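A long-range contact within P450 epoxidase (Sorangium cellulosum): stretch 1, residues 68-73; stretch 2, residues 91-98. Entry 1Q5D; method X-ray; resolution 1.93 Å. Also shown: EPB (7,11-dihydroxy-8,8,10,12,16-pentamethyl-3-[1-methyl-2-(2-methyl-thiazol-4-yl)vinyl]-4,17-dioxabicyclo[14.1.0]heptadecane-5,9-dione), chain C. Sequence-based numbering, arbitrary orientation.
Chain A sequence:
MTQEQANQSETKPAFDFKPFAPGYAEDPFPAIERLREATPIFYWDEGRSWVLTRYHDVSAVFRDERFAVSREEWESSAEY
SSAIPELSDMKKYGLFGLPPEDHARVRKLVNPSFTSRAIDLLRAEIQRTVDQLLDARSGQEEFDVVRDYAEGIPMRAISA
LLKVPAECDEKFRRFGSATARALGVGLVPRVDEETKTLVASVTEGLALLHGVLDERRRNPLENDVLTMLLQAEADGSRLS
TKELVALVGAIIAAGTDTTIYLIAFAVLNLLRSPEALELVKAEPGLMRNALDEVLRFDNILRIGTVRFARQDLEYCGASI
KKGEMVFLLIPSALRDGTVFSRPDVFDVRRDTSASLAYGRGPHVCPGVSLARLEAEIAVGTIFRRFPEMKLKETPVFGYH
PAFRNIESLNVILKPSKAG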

# COMPACT_ATOMS: atom_id res chain seq x y z
N ALA A 68 -4.55 -17.95 -8.13
CA ALA A 68 -3.18 -17.50 -8.37
C ALA A 68 -3.03 -15.98 -8.30
O ALA A 68 -4.00 -15.24 -8.44
CB ALA A 68 -2.70 -17.99 -9.73
N VAL A 69 -1.79 -15.54 -8.06
CA VAL A 69 -1.42 -14.12 -8.07
C VAL A 69 -0.93 -13.66 -9.44
O VAL A 69 -1.25 -12.56 -9.89
CB VAL A 69 -0.32 -13.83 -7.02
CG1 VAL A 69 0.24 -12.45 -7.19
CG2 VAL A 69 -0.87 -14.02 -5.60
N SER A 70 -0.15 -14.51 -10.12
CA SER A 70 0.41 -14.14 -11.43
C SER A 70 -0.65 -13.71 -12.44
O SER A 70 -1.62 -14.45 -12.70
CB SER A 70 1.25 -15.27 -12.03
OG SER A 70 1.21 -15.18 -13.45
N ARG A 71 -0.46 -12.53 -13.01
CA ARG A 71 -1.42 -11.97 -13.94
C ARG A 71 -1.44 -12.79 -15.23
O ARG A 71 -2.35 -12.65 -16.04
CB ARG A 71 -1.10 -10.50 -14.23
CG ARG A 71 -1.58 -9.54 -13.14
CD ARG A 71 -0.89 -9.72 -11.79
NE ARG A 71 -1.23 -8.66 -10.83
CZ ARG A 71 -1.60 -8.87 -9.58
NH1 ARG A 71 -1.71 -10.11 -9.12
NH2 ARG A 71 -1.88 -7.85 -8.79
N GLU A 72 -0.44 -13.65 -15.40
CA GLU A 72 -0.35 -14.50 -16.59
C GLU A 72 -1.39 -15.64 -16.57
O GLU A 72 -1.59 -16.32 -17.57
CB GLU A 72 1.09 -15.03 -16.77
CG GLU A 72 2.11 -13.93 -17.05
CD GLU A 72 3.52 -14.44 -17.32
OE1 GLU A 72 3.95 -15.41 -16.65
OE2 GLU A 72 4.21 -13.87 -18.19
N GLU A 73 -2.06 -15.81 -15.43
CA GLU A 73 -3.17 -16.75 -15.33
C GLU A 73 -4.48 -16.11 -15.76
O GLU A 73 -5.50 -16.79 -15.92
CB GLU A 73 -3.29 -17.29 -13.90
CG GLU A 73 -2.08 -18.07 -13.44
CD GLU A 73 -2.18 -19.55 -13.76
OE1 GLU A 73 -1.37 -20.33 -13.22
OE2 GLU A 73 -3.07 -19.95 -14.56
O16 EPB C . -0.15 0.35 -5.55
C51 EPB C . -2.30 -1.76 -1.80
O41 EPB C . 0.21 -2.57 -1.28
C5 EPB C . -1.03 -2.52 -1.97
C4 EPB C . 0.38 -2.06 -2.61
C16 EPB C . -0.48 -0.69 -5.97
O1 EPB C . 0.14 -1.91 -5.73
C2 EPB C . 1.42 -2.03 -4.87
C3 EPB C . 1.05 -2.88 -3.58
C20 EPB C . 2.39 -2.80 -5.85
C21 EPB C . 2.85 -1.90 -6.99
C22 EPB C . 2.77 -4.09 -5.67
C23 EPB C . 3.62 -5.00 -6.46
N26 EPB C . 3.60 -4.90 -7.84
C25 EPB C . 4.42 -5.82 -8.40
C27 EPB C . 4.55 -5.86 -9.88
C24 EPB C . 4.39 -5.99 -5.99
S1 EPB C . 5.16 -6.81 -7.28
C15 EPB C . -1.71 -0.80 -6.91
C14 EPB C . -1.53 -1.75 -8.18
O14 EPB C . -0.35 -1.26 -8.78
C13 EPB C . -2.82 -1.88 -9.17
C29 EPB C . -3.12 -0.47 -9.78
C30 EPB C . -2.46 -2.77 -10.36
C12 EPB C . -4.15 -2.38 -8.38
O12 EPB C . -5.20 -1.66 -8.34
C11 EPB C . -4.29 -3.75 -7.60
C28 EPB C . -5.62 -4.36 -8.12
C10 EPB C . -3.88 -3.50 -6.18
O10 EPB C . -4.92 -2.73 -5.49
C9 EPB C . -3.70 -4.86 -5.54
C91 EPB C . -2.60 -5.55 -6.20
C8 EPB C . -3.22 -4.85 -4.13
C7 EPB C . -2.85 -3.43 -3.54
C6 EPB C . -1.32 -3.72 -3.10
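Stretch 2 91-98: KKYGLFGL

Stretch 2 enters as the tail of a helix, with K91 and K92 in helical geometry, and continues through a loop in which G97 N and L98 N both donate to G94 O, each at 3.0 Å. This turn brings F96 and G97 against stretch 1 at V69 and S70, ahead of the 3-10 segment 71-73. The stretches run in roughly opposite senses: V69, S70 and R71 meet F96, while the later E72 faces the earlier K92. The backbones come nearest at S70 and G97, with CA atoms 4.3 Å apart. The contact buries 303 Å² in total, F96 giving the largest share, 86 Å².

No hydrogen bond crosses between the stretches. The polar backbone approach is instead a CA-H...O contact: S70 CA lies 2.9 Å from F96 O, with an angle of 144° at the hydrogen. S70 N is 3.2 Å from F96 O, but its angle is too poor for a hydrogen bond. V69 CG1 makes a van der Waals approach to F96 O at 3.4 Å. G97 O is 3.7 Å from S70 CB. An ideal CB on G97 would point away from stretch 1 and lie 1.8 Å from K91 O, a clash within stretch 2 itself.

Apolar packing centres on F96. V69, in the t rotamer, directs its CA-to-CB bond toward stretch 2 and places CG1 3.7 Å from F96 CD2.

The R71 guanidinium has F96 CD1 over one face, 3.3 Å from NH2. A hydrogen bond from R71 NH1 to V69 O, 2.6 Å and 149°, helps hold the group there. EPB C23 lies over one face of the F96 ring, 3.4 Å from F96 CE1, while EPB C91 sits at the guanidinium edge, 3.5 Å from R71 NH2.

Opposite charges lie near each other without pairing: E72 OE2 is 4.6 Å from K92 NZ, beyond a salt bridge.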

# COMPACT_ATOMS: atom_id res chain seq x y z
N LYS A 91 6.58 -7.16 -14.30
CA LYS A 91 5.36 -7.95 -14.22
C LYS A 91 5.68 -9.44 -14.17
O LYS A 91 5.00 -10.22 -13.50
CB LYS A 91 4.46 -7.66 -15.42
CG LYS A 91 3.84 -6.25 -15.43
CD LYS A 91 2.95 -6.07 -16.66
CE LYS A 91 2.25 -4.72 -16.67
NZ LYS A 91 1.57 -4.45 -17.99
N LYS A 92 6.71 -9.86 -14.89
CA LYS A 92 6.96 -11.29 -14.98
C LYS A 92 7.96 -11.81 -13.95
O LYS A 92 7.80 -12.91 -13.43
CB LYS A 92 7.36 -11.71 -16.39
CG LYS A 92 8.54 -11.01 -16.97
CD LYS A 92 8.65 -11.35 -18.47
CE LYS A 92 7.34 -11.04 -19.20
NZ LYS A 92 7.35 -11.55 -20.61
N TYR A 93 8.97 -11.00 -13.65
CA TYR A 93 9.98 -11.36 -12.66
C TYR A 93 9.74 -10.72 -11.30
O TYR A 93 10.47 -10.96 -10.35
CB TYR A 93 11.38 -11.03 -13.21
CG TYR A 93 11.61 -11.69 -14.55
CD1 TYR A 93 11.62 -10.96 -15.74
CD2 TYR A 93 11.78 -13.07 -14.64
CE1 TYR A 93 11.80 -11.58 -16.97
CE2 TYR A 93 11.96 -13.70 -15.86
CZ TYR A 93 11.96 -12.95 -17.02
OH TYR A 93 12.14 -13.58 -18.23
N GLY A 94 8.69 -9.90 -11.19
CA GLY A 94 8.34 -9.31 -9.91
C GLY A 94 7.59 -10.29 -9.03
O GLY A 94 7.25 -11.39 -9.45
N LEU A 95 7.29 -9.87 -7.80
CA LEU A 95 6.69 -10.75 -6.82
C LEU A 95 5.27 -11.21 -7.19
O LEU A 95 4.84 -12.28 -6.78
CB LEU A 95 6.70 -10.09 -5.45
CG LEU A 95 8.09 -9.99 -4.81
CD1 LEU A 95 8.04 -9.20 -3.53
CD2 LEU A 95 8.66 -11.39 -4.53
N PHE A 96 4.55 -10.41 -7.98
CA PHE A 96 3.21 -10.82 -8.41
C PHE A 96 3.23 -11.76 -9.63
O PHE A 96 2.23 -12.42 -9.94
CB PHE A 96 2.32 -9.61 -8.73
CG PHE A 96 1.87 -8.84 -7.53
CD1 PHE A 96 1.23 -7.61 -7.68
CD2 PHE A 96 2.05 -9.34 -6.24
CE1 PHE A 96 0.80 -6.89 -6.59
CE2 PHE A 96 1.60 -8.62 -5.13
CZ PHE A 96 0.99 -7.40 -5.30
N GLY A 97 4.37 -11.85 -10.30
CA GLY A 97 4.45 -12.65 -11.50
C GLY A 97 5.20 -13.96 -11.37
O GLY A 97 4.92 -14.90 -12.10
N LEU A 98 6.15 -14.03 -10.45
CA LEU A 98 6.97 -15.24 -10.30
C LEU A 98 6.14 -16.48 -9.94
O LEU A 98 5.17 -16.40 -9.19
CB LEU A 98 8.01 -15.01 -9.20
CG LEU A 98 9.13 -14.01 -9.50
CD1 LEU A 98 9.92 -13.78 -8.23
CD2 LEU A 98 10.02 -14.50 -10.63